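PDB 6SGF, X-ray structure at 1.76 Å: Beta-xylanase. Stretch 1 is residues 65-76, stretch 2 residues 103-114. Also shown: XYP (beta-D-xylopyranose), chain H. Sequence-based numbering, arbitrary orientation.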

# COMPACT_ATOMS: atom_id res chain seq x y z
N LYS B 65 -1.42 5.92 17.54
CA LYS B 65 -1.39 6.64 18.80
C LYS B 65 -2.17 5.94 19.89
O LYS B 65 -2.45 6.56 20.92
CB LYS B 65 -1.92 8.06 18.64
CG LYS B 65 -1.23 8.85 17.56
CD LYS B 65 0.08 9.42 17.94
CE LYS B 65 0.55 10.38 16.84
NZ LYS B 65 1.26 9.66 15.73
N VAL B 66 -2.55 4.68 19.69
CA VAL B 66 -3.30 3.89 20.67
C VAL B 66 -3.05 2.42 20.37
O VAL B 66 -2.89 2.06 19.19
CB VAL B 66 -4.79 4.26 20.63
CG1 VAL B 66 -5.36 3.97 19.22
CG2 VAL B 66 -5.58 3.50 21.71
N PRO B 67 -3.00 1.52 21.37
CA PRO B 67 -2.93 0.08 21.04
C PRO B 67 -4.17 -0.35 20.26
O PRO B 67 -5.27 0.17 20.49
CB PRO B 67 -2.86 -0.60 22.41
CG PRO B 67 -2.36 0.48 23.36
CD PRO B 67 -2.93 1.75 22.83
N ILE B 68 -3.98 -1.27 19.31
CA ILE B 68 -5.08 -1.66 18.44
C ILE B 68 -5.32 -3.17 18.51
O ILE B 68 -4.43 -3.96 18.81
CB ILE B 68 -4.88 -1.24 16.95
CG1 ILE B 68 -3.59 -1.83 16.35
CG2 ILE B 68 -4.89 0.23 16.83
CD1 ILE B 68 -3.40 -1.48 14.91
N SER B 69 -6.55 -3.54 18.17
CA SER B 69 -6.99 -4.91 17.97
C SER B 69 -7.31 -5.12 16.50
O SER B 69 -7.87 -4.24 15.84
CB SER B 69 -8.20 -5.19 18.86
OG SER B 69 -7.76 -5.08 20.22
N LEU B 70 -6.91 -6.27 15.98
CA LEU B 70 -7.04 -6.59 14.58
C LEU B 70 -7.92 -7.83 14.42
O LEU B 70 -7.81 -8.78 15.20
CB LEU B 70 -5.67 -6.80 13.95
CG LEU B 70 -4.72 -5.62 14.12
CD1 LEU B 70 -3.31 -6.05 13.66
CD2 LEU B 70 -5.15 -4.39 13.40
N LYS B 71 -8.76 -7.82 13.40
CA LYS B 71 -9.73 -8.88 13.18
C LYS B 71 -9.74 -9.35 11.73
O LYS B 71 -9.69 -8.54 10.81
CB LYS B 71 -11.16 -8.41 13.51
CG LYS B 71 -11.36 -8.00 14.95
CD LYS B 71 -12.82 -7.55 15.16
CE LYS B 71 -13.13 -7.17 16.60
NZ LYS B 71 -14.63 -7.04 16.72
N VAL B 72 -9.84 -10.66 11.55
CA VAL B 72 -10.06 -11.29 10.26
C VAL B 72 -11.41 -12.00 10.34
O VAL B 72 -11.56 -12.98 11.07
CB VAL B 72 -8.94 -12.26 9.90
CG1 VAL B 72 -9.18 -12.84 8.51
CG2 VAL B 72 -7.62 -11.56 9.96
N TYR B 73 -12.37 -11.52 9.57
CA TYR B 73 -13.71 -12.09 9.61
C TYR B 73 -13.80 -13.26 8.64
O TYR B 73 -13.10 -13.30 7.62
CB TYR B 73 -14.75 -11.05 9.21
CG TYR B 73 -14.94 -9.89 10.14
CD1 TYR B 73 -14.03 -8.84 10.19
CD2 TYR B 73 -16.08 -9.82 10.92
CE1 TYR B 73 -14.25 -7.74 10.99
CE2 TYR B 73 -16.32 -8.74 11.72
CZ TYR B 73 -15.41 -7.71 11.78
OH TYR B 73 -15.67 -6.65 12.60
N ASN B 74 -14.68 -14.22 8.95
CA ASN B 74 -14.93 -15.32 8.02
C ASN B 74 -16.44 -15.60 7.98
O ASN B 74 -16.89 -16.75 8.04
CB ASN B 74 -14.10 -16.56 8.37
CG ASN B 74 -14.51 -17.25 9.69
OD1 ASN B 74 -14.94 -16.62 10.66
ND2 ASN B 74 -14.34 -18.57 9.72
N GLY B 75 -17.22 -14.54 7.83
CA GLY B 75 -18.61 -14.64 7.46
C GLY B 75 -19.59 -14.47 8.59
O GLY B 75 -20.79 -14.38 8.34
N GLY B 76 -19.11 -14.45 9.84
CA GLY B 76 -19.98 -14.29 10.98
C GLY B 76 -20.23 -12.84 11.34
O GLY B 76 -19.68 -11.91 10.74
N ALA B 103 -14.76 -18.44 3.95
CA ALA B 103 -13.97 -17.46 3.21
C ALA B 103 -13.78 -16.20 4.04
O ALA B 103 -14.66 -15.82 4.82
CB ALA B 103 -14.65 -17.09 1.89
N ILE B 104 -12.62 -15.57 3.89
CA ILE B 104 -12.38 -14.28 4.52
C ILE B 104 -13.12 -13.25 3.68
O ILE B 104 -12.80 -13.07 2.51
CB ILE B 104 -10.88 -13.94 4.59
CG1 ILE B 104 -10.13 -15.01 5.38
CG2 ILE B 104 -10.70 -12.51 5.18
CD1 ILE B 104 -8.63 -14.93 5.22
N ASP B 105 -14.07 -12.56 4.29
CA ASP B 105 -14.85 -11.55 3.59
C ASP B 105 -14.52 -10.14 4.05
O ASP B 105 -14.86 -9.18 3.34
CB ASP B 105 -16.36 -11.79 3.78
CG ASP B 105 -16.79 -11.77 5.25
OD1 ASP B 105 -16.06 -12.29 6.12
OD2 ASP B 105 -17.89 -11.25 5.55
N ALA B 106 -13.85 -9.98 5.18
CA ALA B 106 -13.63 -8.65 5.74
C ALA B 106 -12.50 -8.69 6.76
O ALA B 106 -12.11 -9.76 7.24
CB ALA B 106 -14.90 -8.10 6.40
N VAL B 107 -12.00 -7.50 7.10
CA VAL B 107 -11.04 -7.28 8.18
C VAL B 107 -11.50 -6.08 9.00
O VAL B 107 -12.37 -5.31 8.59
CB VAL B 107 -9.61 -7.07 7.66
CG1 VAL B 107 -9.15 -8.33 6.89
CG2 VAL B 107 -9.52 -5.82 6.81
N GLY B 108 -10.92 -5.94 10.20
CA GLY B 108 -11.31 -4.85 11.07
C GLY B 108 -10.20 -4.41 12.00
O GLY B 108 -9.23 -5.14 12.25
N ILE B 109 -10.37 -3.19 12.51
CA ILE B 109 -9.51 -2.60 13.53
C ILE B 109 -10.43 -2.06 14.62
O ILE B 109 -11.45 -1.44 14.31
CB ILE B 109 -8.62 -1.48 12.99
CG1 ILE B 109 -7.65 -2.03 11.95
CG2 ILE B 109 -7.91 -0.78 14.19
CD1 ILE B 109 -6.75 -0.91 11.30
N MET B 110 -10.08 -2.33 15.88
CA MET B 110 -10.86 -1.95 17.05
C MET B 110 -9.92 -1.49 18.16
O MET B 110 -8.76 -1.88 18.20
CB MET B 110 -11.70 -3.16 17.52
CG MET B 110 -12.47 -2.94 18.78
SD MET B 110 -13.38 -4.46 19.26
CE MET B 110 -12.10 -5.54 19.87
N ILE B 111 -10.42 -0.67 19.09
CA ILE B 111 -9.65 -0.35 20.30
C ILE B 111 -10.32 -0.98 21.52
O ILE B 111 -11.55 -1.09 21.59
CB ILE B 111 -9.48 1.17 20.53
CG1 ILE B 111 -10.82 1.89 20.62
CG2 ILE B 111 -8.59 1.76 19.43
CD1 ILE B 111 -10.81 3.00 21.68
N THR B 112 -9.50 -1.37 22.49
CA THR B 112 -10.00 -1.89 23.76
C THR B 112 -9.82 -0.91 24.91
O THR B 112 -10.24 -1.21 26.04
CB THR B 112 -9.32 -3.21 24.14
OG1 THR B 112 -7.91 -3.04 24.15
CG2 THR B 112 -9.67 -4.31 23.16
N GLU B 113 -9.20 0.24 24.67
CA GLU B 113 -9.01 1.22 25.74
C GLU B 113 -10.35 1.74 26.27
O GLU B 113 -11.21 2.21 25.51
CB GLU B 113 -8.19 2.38 25.20
CG GLU B 113 -7.37 3.17 26.19
CD GLU B 113 -6.19 2.37 26.73
OE1 GLU B 113 -5.14 2.25 26.02
OE2 GLU B 113 -6.34 1.88 27.86
N ASP B 114 -10.51 1.70 27.61
CA ASP B 114 -11.78 2.06 28.24
C ASP B 114 -12.08 3.56 28.19
O ASP B 114 -13.25 3.93 28.19
CB ASP B 114 -11.83 1.50 29.67
CG ASP B 114 -10.79 2.08 30.55
OD1 ASP B 114 -9.94 2.83 30.03
OD2 ASP B 114 -10.83 1.80 31.77
C1 XYP H . -17.90 -5.69 20.46
C2 XYP H . -16.70 -6.10 19.61
C3 XYP H . -15.97 -7.21 20.27
C4 XYP H . -15.70 -6.94 21.73
C5 XYP H . -16.95 -6.54 22.52
O2 XYP H . -17.16 -6.39 18.29
O3 XYP H . -14.71 -7.39 19.57
O4 XYP H . -15.14 -8.15 22.27
O5 XYP H . -17.50 -5.35 21.85
O HOH W 1 -6.59 -2.81 21.54
O HOH W 2 -6.85 -0.05 22.76
O HOH W 3 -18.40 -10.98 8.05

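The two stretches run antiparallel as neighbouring strands of one sheet, their axes inclined at 167° and approaching to 4.6 Å. The backbone supplies most of the polar bonding. Ser69 and Met110 exchange two hydrogen bonds, Ser69 N to Met110 O at 2.8 Å and Met110 N to Ser69 O at 2.9 Å; Lys71 and Gly108 repeat the pattern, with Lys71 N to Gly108 O at 3.0 Å and Gly108 N to Lys71 O at 2.9 Å. Between these pairs, CA-H groups face carbonyl oxygens, as in Ile109 CA to Ser69 O at 3.3 Å.

Apolar side chains cover the face carrying Leu70, Val72, Val107 and Ile109. Branched and aliphatic residues suit this buried surface: Leu70 CD2 lies 3.7 Å from Ile109 CG1, and Val72 CG1 lies 3.7 Å from Ile104 CG2.

On the other face, Gly108 leaves space for the Tyr73 ring, since a CB there would sit tightly, 3.2 Å from Tyr73 CE1. The extended Lys71 packs its CE 3.8 Å from Met110 CE, joining aliphatic length to a charged end: its NZ donates to xylose O3 at 2.9 Å.

Beyond the ladder, water 1 links Ser69 OG and Thr112 OG1, each 2.9 Å from its oxygen, while Gly75 N makes a weak 3.1 Å hydrogen bond to Asp105 OD1.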